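Long-range contacts in D-isomer specific 2-hydroxyacid dehydrogenase family protein (Aeromonas salmonicida subsp. salmonicida, PDB 3HG7), which probably acts as an NAD-dependent oxidoreductase of the D-isomer-specific 2-hydroxyacid dehydrogenase family: residues I151-A156 with A177-V182; R141-L146 with V197-L202. The protein carries 1 engineered substitution. All blocks are in the same frame, centred on the assembly; numbering follows the deposited sequence.

Contact 1: I151-A156 with A177-V182; sequences IGQHIA and AGFDQV
The helical turn carrying G152, Q153 and A156 meets the bend A177-F179 just before strand 181-183, and the backbones come closest at A156 and G178, whose CA atoms are 4.9 Å apart. Helix 150-161 follows strand 142-146 in a Rossmann-type domain, and G152 fits the last glycine of a GxGxxG pattern, consistent with a dinucleotide-binding turn. No hydrogen bond crosses the contact; it rests on van der Waals and CH-pi packing. F179 supplies the main piece: its CG stands anti to its own carbonyl carbon (chi1 -61°), and the ring reaches in to the helix. The compact methyl of A156 sits over the centre of one ring face, its CB 3.9 Å from the centroid of F179 and 10° off the ring normal, a CH-pi contact. I145 and V166 of the sheet also touch F179, which suits a large apolar side chain. G178 has a positive phi of 96°, where a CB would jam against the carbonyl O of A177 and come only 3.1 Å from A156 CB. The O of G178 lies 3.6 Å from A156 CB. Q153 runs past the rim: its CG lies in the plane of the F179 ring at the edge, 3.9 Å from CE2, and also 3.4 Å from A177 O. Its NE2 is hydrogen-bonded to T148 O, in the turn just before the helix. D180 forms a salt bridge with K160 farther along the same helix. At G152, the absence of a side chain leaves room for the ring tip, and F179 CZ comes to 3.5 Å from G152 O.

Contact 2: R141-L146 with V197-L202; sequences RTLLIL and VIVSVL
V197 opens the second strand beside L143. Its N donates to T142 O over 3.3 Å, and its O accepts the amide of L144. Its CG1 packs 3.8 Å from L143 CD1, and L143 CD1 also reaches V199 CG2, 4.0 Å away. I198 points to the other face with L144, where L192 of helix 188-193 touches both side chains. Its CA lies 3.3 Å from L144 O in a CA-H...O contact, while the same oxygen accepts the amide of V199 at 2.8 Å. V199 returns to the face of L143 and I145, and its O receives L146 N almost linearly, with 167° at the hydrogen. The beta-branched V197, I198, V199 and I145 suit extended backbone and fill the layers between sheet and helices. S200 is small, and its OG lies 4.0 Å from L146 CD1. The strand ends there, but V201 N still bonds to L146 O, less straight at 149°, and V201 CG2 lies alongside I145 CG2, both side chains pointing the same way. L202 then leans across L146, its CG 3.9 Å from L146 CB, as apolar packing at the strand ends. The two strands run parallel, 14° apart, as the adjoining first and fourth strands at the centre of a Rossmann-type sheet, with helices packed on both faces.

After an N-terminal region with its own five-stranded parallel sheet, the chain enters the seven-stranded sheet at strand 142-146 and turns into helix 150-161. It then lays down strand 165-169 and comes back past the helix at 177-180, where contact 1 closes a loop of 20 residues and ties the helix to the approach to edge strand 181-183. Helix 188-193 next carries the chain across to strand 197-200, and contact 2 closes the larger loop of 50 residues, within which contact 1 is nested. The two meet at I145, a strand residue of contact 2, whose CD1 packs 3.4 Å from G152 O of contact 1.

Contact 1: I151-A156 with A177-V182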
ATOM      1  N   ILE A 151      -7.644  -0.199   5.874  1.00 20.28           N
ATOM      2  CA  ILE A 151      -7.572   0.509   4.580  1.00 19.57           C
ATOM      3  C   ILE A 151      -8.920   0.380   3.847  1.00 19.51           C
ATOM      4  O   ILE A 151      -9.513   1.393   3.426  1.00 19.40           O
ATOM      5  CB  ILE A 151      -6.418   0.022   3.690  1.00 18.91           C
ATOM      6  CG1 ILE A 151      -5.062   0.360   4.339  1.00 19.54           C
ATOM      7  CG2 ILE A 151      -6.458   0.718   2.319  1.00 20.04           C
ATOM      8  CD1 ILE A 151      -3.848  -0.063   3.525  1.00 20.12           C
ATOM      9  N   GLY A 152      -9.406  -0.855   3.705  1.00 18.62           N
ATOM     10  CA  GLY A 152     -10.703  -1.108   3.042  1.00 19.00           C
ATOM     11  C   GLY A 152     -11.834  -0.351   3.696  1.00 19.31           C
ATOM     12  O   GLY A 152     -12.676   0.256   3.002  1.00 17.36           O
ATOM     13  N   GLN A 153     -11.867  -0.404   5.029  1.00 20.04           N
ATOM     14  CA  GLN A 153     -12.880   0.321   5.800  1.00 20.49           C
ATOM     15  C   GLN A 153     -12.843   1.830   5.562  1.00 19.22           C
ATOM     16  O   GLN A 153     -13.883   2.450   5.382  1.00 17.71           O
ATOM     17  CB  GLN A 153     -12.767   0.031   7.292  1.00 21.99           C
ATOM     18  CG  GLN A 153     -13.285  -1.329   7.709  1.00 26.65           C
ATOM     19  CD  GLN A 153     -12.784  -1.708   9.085  1.00 23.58           C
ATOM     20  OE1 GLN A 153     -13.046  -1.005  10.069  1.00 27.44           O
ATOM     21  NE2 GLN A 153     -12.030  -2.806   9.166  1.00 26.92           N
ATOM     22  N   HIS A 154     -11.659   2.437   5.546  1.00 18.98           N
ATOM     23  CA  HIS A 154     -11.657   3.895   5.354  1.00 18.85           C
ATOM     24  C   HIS A 154     -12.187   4.291   3.961  1.00 17.45           C
ATOM     25  O   HIS A 154     -13.015   5.218   3.837  1.00 16.11           O
ATOM     26  CB  HIS A 154     -10.303   4.538   5.651  1.00 20.23           C
ATOM     27  CG  HIS A 154     -10.406   5.993   5.996  1.00 23.08           C
ATOM     28  ND1 HIS A 154     -10.571   6.974   5.040  1.00 21.90           N
ATOM     29  CD2 HIS A 154     -10.386   6.632   7.192  1.00 22.54           C
ATOM     30  CE1 HIS A 154     -10.642   8.153   5.632  1.00 23.00           C
ATOM     31  NE2 HIS A 154     -10.537   7.974   6.939  1.00 23.15           N
ATOM     32  N   ILE A 155     -11.763   3.545   2.940  1.00 16.03           N
ATOM     33  CA  ILE A 155     -12.214   3.798   1.564  1.00 14.68           C
ATOM     34  C   ILE A 155     -13.709   3.568   1.500  1.00 13.95           C
ATOM     35  O   ILE A 155     -14.429   4.222   0.714  1.00 13.56           O
ATOM     36  CB  ILE A 155     -11.503   2.863   0.555  1.00 13.75           C
ATOM     37  CG1 ILE A 155      -9.979   3.111   0.550  1.00 15.29           C
ATOM     38  CG2 ILE A 155     -12.019   3.071  -0.862  1.00 14.93           C
ATOM     39  CD1 ILE A 155      -9.228   1.973  -0.037  1.00 13.13           C
ATOM     40  N   ALA A 156     -14.185   2.632   2.313  1.00 13.26           N
ATOM     41  CA  ALA A 156     -15.625   2.361   2.424  1.00 12.90           C
ATOM     42  C   ALA A 156     -16.407   3.557   2.970  1.00 13.64           C
ATOM     43  O   ALA A 156     -17.413   3.990   2.355  1.00 13.54           O
ATOM     44  CB  ALA A 156     -15.858   1.123   3.265  1.00 12.73           C
ATOM     45  N   ALA A 177     -17.396  -2.177   9.493  1.00 33.89           N
ATOM     46  CA  ALA A 177     -17.927  -0.808   9.435  1.00 32.13           C
ATOM     47  C   ALA A 177     -17.647  -0.148   8.084  1.00 31.06           C
ATOM     48  O   ALA A 177     -16.554  -0.278   7.531  1.00 30.29           O
ATOM     49  CB  ALA A 177     -17.363   0.041  10.571  1.00 31.59           C
ATOM     50  N   GLY A 178     -18.647   0.552   7.555  1.00 30.32           N
ATOM     51  CA  GLY A 178     -18.491   1.263   6.285  1.00 28.89           C
ATOM     52  C   GLY A 178     -18.988   0.484   5.084  1.00 27.19           C
ATOM     53  O   GLY A 178     -19.342   1.076   4.075  1.00 26.54           O
ATOM     54  N   PHE A 179     -18.991  -0.843   5.180  1.00 26.59           N
ATOM     55  CA  PHE A 179     -19.525  -1.697   4.121  1.00 26.07           C
ATOM     56  C   PHE A 179     -21.037  -1.980   4.296  1.00 26.01           C
ATOM     57  O   PHE A 179     -21.491  -2.410   5.370  1.00 25.50           O
ATOM     58  CB  PHE A 179     -18.761  -3.025   4.051  1.00 25.60           C
ATOM     59  CG  PHE A 179     -17.299  -2.883   3.739  1.00 40.25           C
ATOM     60  CD1 PHE A 179     -16.840  -3.038   2.434  1.00 26.09           C
ATOM     61  CD2 PHE A 179     -16.371  -2.615   4.745  1.00 25.53           C
ATOM     62  CE1 PHE A 179     -15.473  -2.908   2.124  1.00 40.33           C
ATOM     63  CE2 PHE A 179     -15.010  -2.483   4.443  1.00 40.34           C
ATOM     64  CZ  PHE A 179     -14.566  -2.635   3.125  1.00 25.85           C
ATOM     65  N   ASP A 180     -21.810  -1.751   3.235  1.00 25.76           N
ATOM     66  CA  ASP A 180     -23.220  -2.168   3.200  1.00 26.03           C
ATOM     67  C   ASP A 180     -23.394  -3.667   3.413  1.00 26.67           C
ATOM     68  O   ASP A 180     -24.305  -4.124   4.130  1.00 26.62           O
ATOM     69  CB  ASP A 180     -23.837  -1.790   1.861  1.00 25.61           C
ATOM     70  CG  ASP A 180     -23.949  -0.304   1.686  1.00 31.54           C
ATOM     71  OD1 ASP A 180     -23.963   0.407   2.714  1.00 26.05           O
ATOM     72  OD2 ASP A 180     -24.029   0.158   0.530  1.00 25.30           O
ATOM     73  N   GLN A 181     -22.529  -4.427   2.755  1.00 26.99           N
ATOM     74  CA  GLN A 181     -22.525  -5.873   2.841  1.00 27.80           C
ATOM     75  C   GLN A 181     -21.097  -6.335   2.566  1.00 29.45           C
ATOM     76  O   GLN A 181     -20.362  -5.709   1.783  1.00 29.85           O
ATOM     77  CB  GLN A 181     -23.510  -6.467   1.827  1.00 27.31           C
ATOM     78  CG  GLN A 181     -23.729  -7.953   1.967  1.00 48.35           C
ATOM     79  CD  GLN A 181     -25.097  -8.293   2.505  1.00 27.52           C
ATOM     80  OE1 GLN A 181     -25.336  -8.227   3.715  1.00 48.45           O
ATOM     81  NE2 GLN A 181     -26.004  -8.681   1.609  1.00 48.45           N
ATOM     82  N   VAL A 182     -20.687  -7.390   3.258  1.00 30.32           N
ATOM     83  CA  VAL A 182     -19.419  -8.030   2.976  1.00 31.23           C
ATOM     84  C   VAL A 182     -19.633  -9.458   2.499  1.00 32.50           C
ATOM     85  O   VAL A 182     -20.355 -10.243   3.130  1.00 32.56           O
ATOM     86  CB  VAL A 182     -18.455  -7.986   4.167  1.00 31.46           C
ATOM     87  CG1 VAL A 182     -17.095  -8.540   3.752  1.00 22.88           C
ATOM     88  CG2 VAL A 182     -18.300  -6.553   4.669  1.00 22.84           C
TER

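Contact 2: R141-L146 with V197-L202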
ATOM      1  N   ARG A 141     -23.693   5.038  -7.331  1.00 18.09           N
ATOM      2  CA  ARG A 141     -22.799   4.107  -8.003  1.00 17.87           C
ATOM      3  C   ARG A 141     -22.265   3.102  -6.986  1.00 17.58           C
ATOM      4  O   ARG A 141     -22.288   3.380  -5.787  1.00 17.70           O
ATOM      5  CB  ARG A 141     -21.628   4.879  -8.600  1.00 19.93           C
ATOM      6  CG  ARG A 141     -22.034   6.137  -9.290  1.00 27.31           C
ATOM      7  CD  ARG A 141     -22.240   5.887 -10.732  1.00 23.27           C
ATOM      8  NE  ARG A 141     -21.041   5.360 -11.387  1.00 28.36           N
ATOM      9  CZ  ARG A 141     -20.856   5.403 -12.702  1.00 24.76           C
ATOM     10  NH1 ARG A 141     -19.773   4.876 -13.244  1.00 28.56           N
ATOM     11  NH2 ARG A 141     -21.773   5.980 -13.476  1.00 28.83           N
ATOM     12  N   THR A 142     -21.789   1.949  -7.464  1.00 16.29           N
ATOM     13  CA  THR A 142     -21.355   0.869  -6.575  1.00 17.06           C
ATOM     14  C   THR A 142     -19.850   0.748  -6.489  1.00 16.59           C
ATOM     15  O   THR A 142     -19.166   0.520  -7.505  1.00 16.10           O
ATOM     16  CB  THR A 142     -21.811  -0.494  -7.063  1.00 19.52           C
ATOM     17  OG1 THR A 142     -21.450  -0.616  -8.450  1.00 27.28           O
ATOM     18  CG2 THR A 142     -23.310  -0.645  -6.897  1.00 24.17           C
ATOM     19  N   LEU A 143     -19.356   0.853  -5.259  1.00 16.28           N
ATOM     20  CA  LEU A 143     -17.936   0.664  -4.968  1.00 16.37           C
ATOM     21  C   LEU A 143     -17.784  -0.764  -4.469  1.00 17.43           C
ATOM     22  O   LEU A 143     -18.444  -1.130  -3.517  1.00 17.03           O
ATOM     23  CB  LEU A 143     -17.482   1.647  -3.880  1.00 16.15           C
ATOM     24  CG  LEU A 143     -16.015   1.631  -3.423  1.00 14.93           C
ATOM     25  CD1 LEU A 143     -15.049   1.701  -4.604  1.00 15.92           C
ATOM     26  CD2 LEU A 143     -15.695   2.757  -2.423  1.00 16.32           C
ATOM     27  N   LEU A 144     -16.955  -1.564  -5.143  1.00 18.11           N
ATOM     28  CA  LEU A 144     -16.503  -2.864  -4.622  1.00 18.39           C
ATOM     29  C   LEU A 144     -15.074  -2.753  -4.095  1.00 17.78           C
ATOM     30  O   LEU A 144     -14.173  -2.332  -4.841  1.00 17.51           O
ATOM     31  CB  LEU A 144     -16.500  -3.908  -5.734  1.00 19.16           C
ATOM     32  CG  LEU A 144     -16.039  -5.299  -5.308  1.00 26.05           C
ATOM     33  CD1 LEU A 144     -16.863  -5.794  -4.118  1.00 19.88           C
ATOM     34  CD2 LEU A 144     -16.097  -6.267  -6.468  1.00 19.61           C
ATOM     35  N   ILE A 145     -14.855  -3.162  -2.845  1.00 18.60           N
ATOM     36  CA  ILE A 145     -13.514  -3.152  -2.253  1.00 19.04           C
ATOM     37  C   ILE A 145     -13.119  -4.580  -1.853  1.00 21.51           C
ATOM     38  O   ILE A 145     -13.897  -5.283  -1.181  1.00 22.38           O
ATOM     39  CB  ILE A 145     -13.421  -2.218  -1.018  1.00 18.18           C
ATOM     40  CG1 ILE A 145     -13.905  -0.807  -1.366  1.00 21.24           C
ATOM     41  CG2 ILE A 145     -11.976  -2.221  -0.438  1.00 20.75           C
ATOM     42  CD1 ILE A 145     -13.992   0.154  -0.168  1.00 19.49           C
ATOM     43  N   LEU A 146     -11.945  -4.999  -2.320  1.00 22.04           N
ATOM     44  CA  LEU A 146     -11.326  -6.267  -1.935  1.00 23.28           C
ATOM     45  C   LEU A 146     -10.323  -5.993  -0.832  1.00 24.20           C
ATOM     46  O   LEU A 146      -9.274  -5.391  -1.049  1.00 24.97           O
ATOM     47  CB  LEU A 146     -10.630  -6.935  -3.128  1.00 23.40           C
ATOM     48  CG  LEU A 146     -11.338  -6.938  -4.480  1.00 29.84           C
ATOM     49  CD1 LEU A 146     -10.615  -7.892  -5.403  1.00 24.22           C
ATOM     50  CD2 LEU A 146     -12.799  -7.329  -4.352  1.00 24.28           C
ATOM     51  N   VAL A 197     -16.760   0.890  -9.664  1.00 19.10           N
ATOM     52  CA  VAL A 197     -15.384   1.121  -9.251  1.00 19.38           C
ATOM     53  C   VAL A 197     -14.989  -0.105  -8.440  1.00 20.71           C
ATOM     54  O   VAL A 197     -15.775  -0.580  -7.602  1.00 21.96           O
ATOM     55  CB  VAL A 197     -15.247   2.386  -8.375  1.00 19.40           C
ATOM     56  CG1 VAL A 197     -13.771   2.669  -8.079  1.00 15.38           C
ATOM     57  CG2 VAL A 197     -15.854   3.613  -9.076  1.00 15.30           C
ATOM     58  N   ILE A 198     -13.790  -0.617  -8.699  1.00 20.39           N
ATOM     59  CA  ILE A 198     -13.246  -1.760  -7.971  1.00 19.66           C
ATOM     60  C   ILE A 198     -11.922  -1.358  -7.347  1.00 19.40           C
ATOM     61  O   ILE A 198     -11.051  -0.803  -8.034  1.00 18.34           O
ATOM     62  CB  ILE A 198     -13.000  -2.972  -8.896  1.00 19.16           C
ATOM     63  CG1 ILE A 198     -14.252  -3.323  -9.704  1.00 26.47           C
ATOM     64  CG2 ILE A 198     -12.608  -4.199  -8.068  1.00 26.48           C
ATOM     65  CD1 ILE A 198     -13.939  -3.949 -11.040  1.00 19.70           C
ATOM     66  N   VAL A 199     -11.771  -1.620  -6.047  1.00 19.32           N
ATOM     67  CA  VAL A 199     -10.516  -1.304  -5.362  1.00 19.17           C
ATOM     68  C   VAL A 199      -9.940  -2.594  -4.775  1.00 20.02           C
ATOM     69  O   VAL A 199     -10.493  -3.148  -3.824  1.00 19.56           O
ATOM     70  CB  VAL A 199     -10.682  -0.187  -4.280  1.00 19.24           C
ATOM     71  CG1 VAL A 199      -9.353   0.092  -3.582  1.00 16.92           C
ATOM     72  CG2 VAL A 199     -11.120   1.125  -4.930  1.00 17.68           C
ATOM     73  N   SER A 200      -8.858  -3.069  -5.378  1.00 21.03           N
ATOM     74  CA  SER A 200      -8.096  -4.209  -4.863  1.00 22.34           C
ATOM     75  C   SER A 200      -7.003  -3.799  -3.861  1.00 23.96           C
ATOM     76  O   SER A 200      -6.060  -3.072  -4.189  1.00 24.47           O
ATOM     77  CB  SER A 200      -7.500  -5.006  -6.026  1.00 22.17           C
ATOM     78  OG  SER A 200      -6.958  -6.234  -5.569  1.00 37.50           O
ATOM     79  N   VAL A 201      -7.160  -4.232  -2.617  1.00 24.83           N
ATOM     80  CA  VAL A 201      -6.195  -3.916  -1.583  1.00 26.31           C
ATOM     81  C   VAL A 201      -5.838  -5.222  -0.881  1.00 28.25           C
ATOM     82  O   VAL A 201      -5.887  -5.305   0.343  1.00 28.94           O
ATOM     83  CB  VAL A 201      -6.743  -2.960  -0.494  1.00 26.27           C
ATOM     84  CG1 VAL A 201      -5.602  -2.069   0.040  1.00 28.24           C
ATOM     85  CG2 VAL A 201      -7.909  -2.132  -0.974  1.00 29.09           C
ATOM     86  N   LEU A 202      -5.508  -6.249  -1.657  1.00 29.56           N
ATOM     87  CA  LEU A 202      -5.386  -7.593  -1.083  1.00 30.56           C
ATOM     88  C   LEU A 202      -3.955  -7.924  -0.698  1.00 30.95           C
ATOM     89  O   LEU A 202      -3.021  -7.549  -1.420  1.00 30.70           O
ATOM     90  CB  LEU A 202      -5.872  -8.646  -2.068  1.00 31.03           C
ATOM     91  CG  LEU A 202      -7.367  -8.842  -2.284  1.00 38.15           C
ATOM     92  CD1 LEU A 202      -7.521  -9.686  -3.516  1.00 31.76           C
ATOM     93  CD2 LEU A 202      -8.080  -9.485  -1.086  1.00 31.46           C
TER